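Local coordinates for putative PII-like nitrogen regulatory protein (Shewanella baltica, PDB 3CE8), which is of unknown function but belongs to the DUF3240 family and probably resembles the trimeric PII-like nitrogen regulatory proteins, at residues N55-S60 against E73-F78. Residues are numbered along the deposited sequence; the frame is centred on the assembly and turned at random.
Sequences NICGFS and EGYREF
Gly58 N donates to Arg76 O over 2.6 Å, and with the reverse bond from Arg76 N to Gly58 O it closes the central hydrogen-bonded pair of an antiparallel ladder. An N-H...O angle of 169° shows the forward bond to be straight; the return bond is more bent. Equivalent pairs follow at Ile56 with Phe78, where Phe78 N lies 2.8 Å from Ile56 O, and at Ser60 with Gly74, where the bond from Ser60 N is weak. The axes of segments 55-60 and 74-78 run at 156° to each other, antiparallel with a twist.

On the face carrying Cys57, Phe59, Tyr75 and Glu77, the Phe59 and Tyr75 side chains lie side by side and point the same way. Tyr75 CB sits 3.5 Å from the centroid of the Phe59 ring and near its normal, a CH-pi contact over the face. With CG between the backbone N and the carbonyl carbon (chi1 84°), the Tyr75 ring leads away, and the two rings meet obliquely. Glu73 OE1 reaches the edge of the Phe59 ring near its plane.

Strands 50-60 and 74-86 are the second and third of a ferredoxin-like fold; their link, largely unmodelled (62-72), sits where PII proteins carry the T-loop, by analogy. Residues 57-60 also pair with a strand of a second subunit, whose Phe51 stacks on Phe59, so the sheet continues across the interface.

On the opposite face, the Phe78 ring presses its edge against the Gly58 backbone, with CE1 3.5 Å from Gly58 O. CD1 of Ile56 approaches Phe78 CB at 3.9 Å, and both side chains also touch Ile29 of strand 23-31. A bound phosphate, probably from the crystallisation liquor, lies about 3 Å from the Ile56 side chain, nearest atoms.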
ATOM      1  N   ASN A  55      -2.386  10.903  -2.715  1.00 23.23           N
ATOM      2  CA  ASN A  55      -1.292  11.800  -2.345  1.00 24.01           C
ATOM      3  C   ASN A  55      -0.425  11.209  -1.244  1.00 24.17           C
ATOM      4  O   ASN A  55      -0.923  10.691  -0.259  1.00 24.91           O
ATOM      5  CB  ASN A  55      -1.837  13.163  -1.889  1.00 23.59           C
ATOM      6  CG  ASN A  55      -2.280  14.039  -3.063  1.00 26.88           C
ATOM      7  OD1 ASN A  55      -1.796  13.899  -4.212  1.00 26.37           O
ATOM      8  ND2 ASN A  55      -3.184  14.969  -2.773  1.00 28.06           N
ATOM      9  N   ILE A  56       0.882  11.251  -1.455  1.00 24.15           N
ATOM     10  CA  ILE A  56       1.856  10.857  -0.416  1.00 24.00           C
ATOM     11  C   ILE A  56       3.024  11.852  -0.357  1.00 23.98           C
ATOM     12  O   ILE A  56       3.304  12.597  -1.290  1.00 23.51           O
ATOM     13  CB  ILE A  56       2.390   9.363  -0.509  1.00 24.00           C
ATOM     14  CG1 ILE A  56       3.061   9.085  -1.857  1.00 26.43           C
ATOM     15  CG2 ILE A  56       1.287   8.309  -0.147  1.00 23.56           C
ATOM     16  CD1 ILE A  56       4.390   9.754  -1.986  1.00 25.74           C
ATOM     17  N   CYS A  57       3.662  11.872   0.797  1.00 23.60           N
ATOM     18  CA  CYS A  57       4.854  12.661   1.019  1.00 24.15           C
ATOM     19  C   CYS A  57       6.102  11.776   0.819  1.00 25.03           C
ATOM     20  O   CYS A  57       6.205  10.681   1.379  1.00 26.13           O
ATOM     21  CB  CYS A  57       4.798  13.213   2.414  1.00 24.05           C
ATOM     22  SG  CYS A  57       5.931  14.455   2.597  1.00 34.39           S
ATOM     23  N   GLY A  58       7.032  12.225  -0.012  1.00 24.80           N
ATOM     24  CA  GLY A  58       8.205  11.412  -0.359  1.00 24.01           C
ATOM     25  C   GLY A  58       9.555  12.028  -0.121  1.00 24.97           C
ATOM     26  O   GLY A  58       9.821  13.176  -0.468  1.00 25.45           O
ATOM     27  N   PHE A  59      10.413  11.239   0.505  1.00 25.14           N
ATOM     28  CA  PHE A  59      11.795  11.634   0.747  1.00 24.82           C
ATOM     29  C   PHE A  59      12.728  10.911  -0.204  1.00 27.22           C
ATOM     30  O   PHE A  59      12.374   9.906  -0.864  1.00 26.77           O
ATOM     31  CB  PHE A  59      12.221  11.366   2.180  1.00 23.87           C
ATOM     32  CG  PHE A  59      11.464  12.169   3.197  1.00 19.56           C
ATOM     33  CD1 PHE A  59      10.122  11.935   3.437  1.00 20.37           C
ATOM     34  CD2 PHE A  59      12.096  13.133   3.933  1.00 18.34           C
ATOM     35  CE1 PHE A  59       9.441  12.672   4.372  1.00 17.42           C
ATOM     36  CE2 PHE A  59      11.410  13.872   4.869  1.00 17.27           C
ATOM     37  CZ  PHE A  59      10.084  13.634   5.086  1.00 15.66           C
ATOM     38  N   SER A  60      13.931  11.462  -0.258  1.00 30.41           N
ATOM     39  CA  SER A  60      15.000  10.950  -1.142  1.00 33.59           C
ATOM     40  C   SER A  60      16.303  11.744  -1.094  1.00 35.62           C
ATOM     41  O   SER A  60      16.363  12.799  -0.474  1.00 36.42           O
ATOM     42  CB  SER A  60      14.501  10.914  -2.579  1.00 34.41           C
ATOM     43  OG  SER A  60      14.028  12.197  -2.951  1.00 37.45           O
ATOM     44  N   GLU A  73      19.575  14.555   2.081  1.00 42.38           N
ATOM     45  CA  GLU A  73      18.186  14.309   1.687  1.00 42.81           C
ATOM     46  C   GLU A  73      17.320  15.557   1.577  1.00 42.73           C
ATOM     47  O   GLU A  73      17.491  16.560   2.280  1.00 42.35           O
ATOM     48  CB  GLU A  73      17.472  13.287   2.607  1.00 42.73           C
ATOM     49  CG  GLU A  73      17.736  11.828   2.259  1.00 42.75           C
ATOM     50  CD  GLU A  73      16.507  10.979   2.491  1.00 43.87           C
ATOM     51  OE1 GLU A  73      15.519  11.579   2.949  1.00 47.61           O
ATOM     52  OE2 GLU A  73      16.501   9.753   2.193  1.00 40.29           O
ATOM     53  N   GLY A  74      16.387  15.427   0.644  1.00 42.68           N
ATOM     54  CA  GLY A  74      15.358  16.426   0.348  1.00 42.47           C
ATOM     55  C   GLY A  74      14.011  15.746   0.177  1.00 42.62           C
ATOM     56  O   GLY A  74      13.931  14.588  -0.253  1.00 43.07           O
ATOM     57  N   TYR A  75      12.945  16.467   0.494  1.00 42.61           N
ATOM     58  CA  TYR A  75      11.599  15.883   0.446  1.00 42.53           C
ATOM     59  C   TYR A  75      10.528  16.739  -0.228  1.00 41.52           C
ATOM     60  O   TYR A  75      10.702  17.935  -0.488  1.00 42.60           O
ATOM     61  CB  TYR A  75      11.130  15.598   1.865  1.00 43.22           C
ATOM     62  CG  TYR A  75      10.524  16.815   2.502  1.00 45.47           C
ATOM     63  CD1 TYR A  75       9.273  17.254   2.100  1.00 46.15           C
ATOM     64  CD2 TYR A  75      11.211  17.534   3.487  1.00 48.77           C
ATOM     65  CE1 TYR A  75       8.710  18.371   2.677  1.00 48.26           C
ATOM     66  CE2 TYR A  75      10.670  18.646   4.067  1.00 49.99           C
ATOM     67  CZ  TYR A  75       9.423  19.069   3.666  1.00 52.10           C
ATOM     68  OH  TYR A  75       8.907  20.200   4.271  1.00 54.32           O
ATOM     69  N   ARG A  76       9.384  16.109  -0.420  1.00 39.26           N
ATOM     70  CA  ARG A  76       8.273  16.712  -1.159  1.00 38.39           C
ATOM     71  C   ARG A  76       7.029  15.834  -1.313  1.00 36.28           C
ATOM     72  O   ARG A  76       6.963  14.712  -0.831  1.00 36.47           O
ATOM     73  CB  ARG A  76       8.777  17.151  -2.546  1.00 40.01           C
ATOM     74  CG  ARG A  76       7.785  17.001  -3.735  1.00 46.70           C
ATOM     75  CD  ARG A  76       8.133  17.866  -5.011  1.00 54.04           C
ATOM     76  NE  ARG A  76       9.345  17.465  -5.748  1.00 59.53           N
ATOM     77  CZ  ARG A  76      10.376  16.783  -5.239  1.00 63.28           C
ATOM     78  NH1 ARG A  76      10.416  16.442  -3.954  1.00 65.64           N
ATOM     79  NH2 ARG A  76      11.406  16.470  -6.018  1.00 63.28           N
ATOM     80  N   GLU A  77       6.063  16.365  -2.045  1.00 34.12           N
ATOM     81  CA  GLU A  77       4.750  15.732  -2.251  1.00 32.47           C
ATOM     82  C   GLU A  77       4.550  15.153  -3.646  1.00 29.60           C
ATOM     83  O   GLU A  77       4.777  15.800  -4.668  1.00 28.76           O
ATOM     84  CB  GLU A  77       3.625  16.740  -1.964  1.00 33.48           C
ATOM     85  CG  GLU A  77       2.209  16.150  -1.951  1.00 40.92           C
ATOM     86  CD  GLU A  77       1.833  15.537  -0.589  1.00 50.47           C
ATOM     87  OE1 GLU A  77       2.436  15.944   0.433  1.00 58.44           O
ATOM     88  OE2 GLU A  77       0.924  14.673  -0.529  1.00 53.04           O
ATOM     89  N   PHE A  78       4.098  13.910  -3.655  1.00 27.76           N
ATOM     90  CA  PHE A  78       3.859  13.164  -4.894  1.00 26.48           C
ATOM     91  C   PHE A  78       2.501  12.524  -4.965  1.00 24.62           C
ATOM     92  O   PHE A  78       1.718  12.446  -4.030  1.00 22.91           O
ATOM     93  CB  PHE A  78       4.868  12.012  -5.086  1.00 26.92           C
ATOM     94  CG  PHE A  78       6.307  12.419  -4.973  1.00 25.83           C
ATOM     95  CD1 PHE A  78       6.915  12.514  -3.734  1.00 26.61           C
ATOM     96  CD2 PHE A  78       7.059  12.662  -6.096  1.00 27.77           C
ATOM     97  CE1 PHE A  78       8.235  12.873  -3.612  1.00 23.70           C
ATOM     98  CE2 PHE A  78       8.389  13.027  -5.983  1.00 26.30           C
ATOM     99  CZ  PHE A  78       8.970  13.129  -4.740  1.00 23.74           C
TER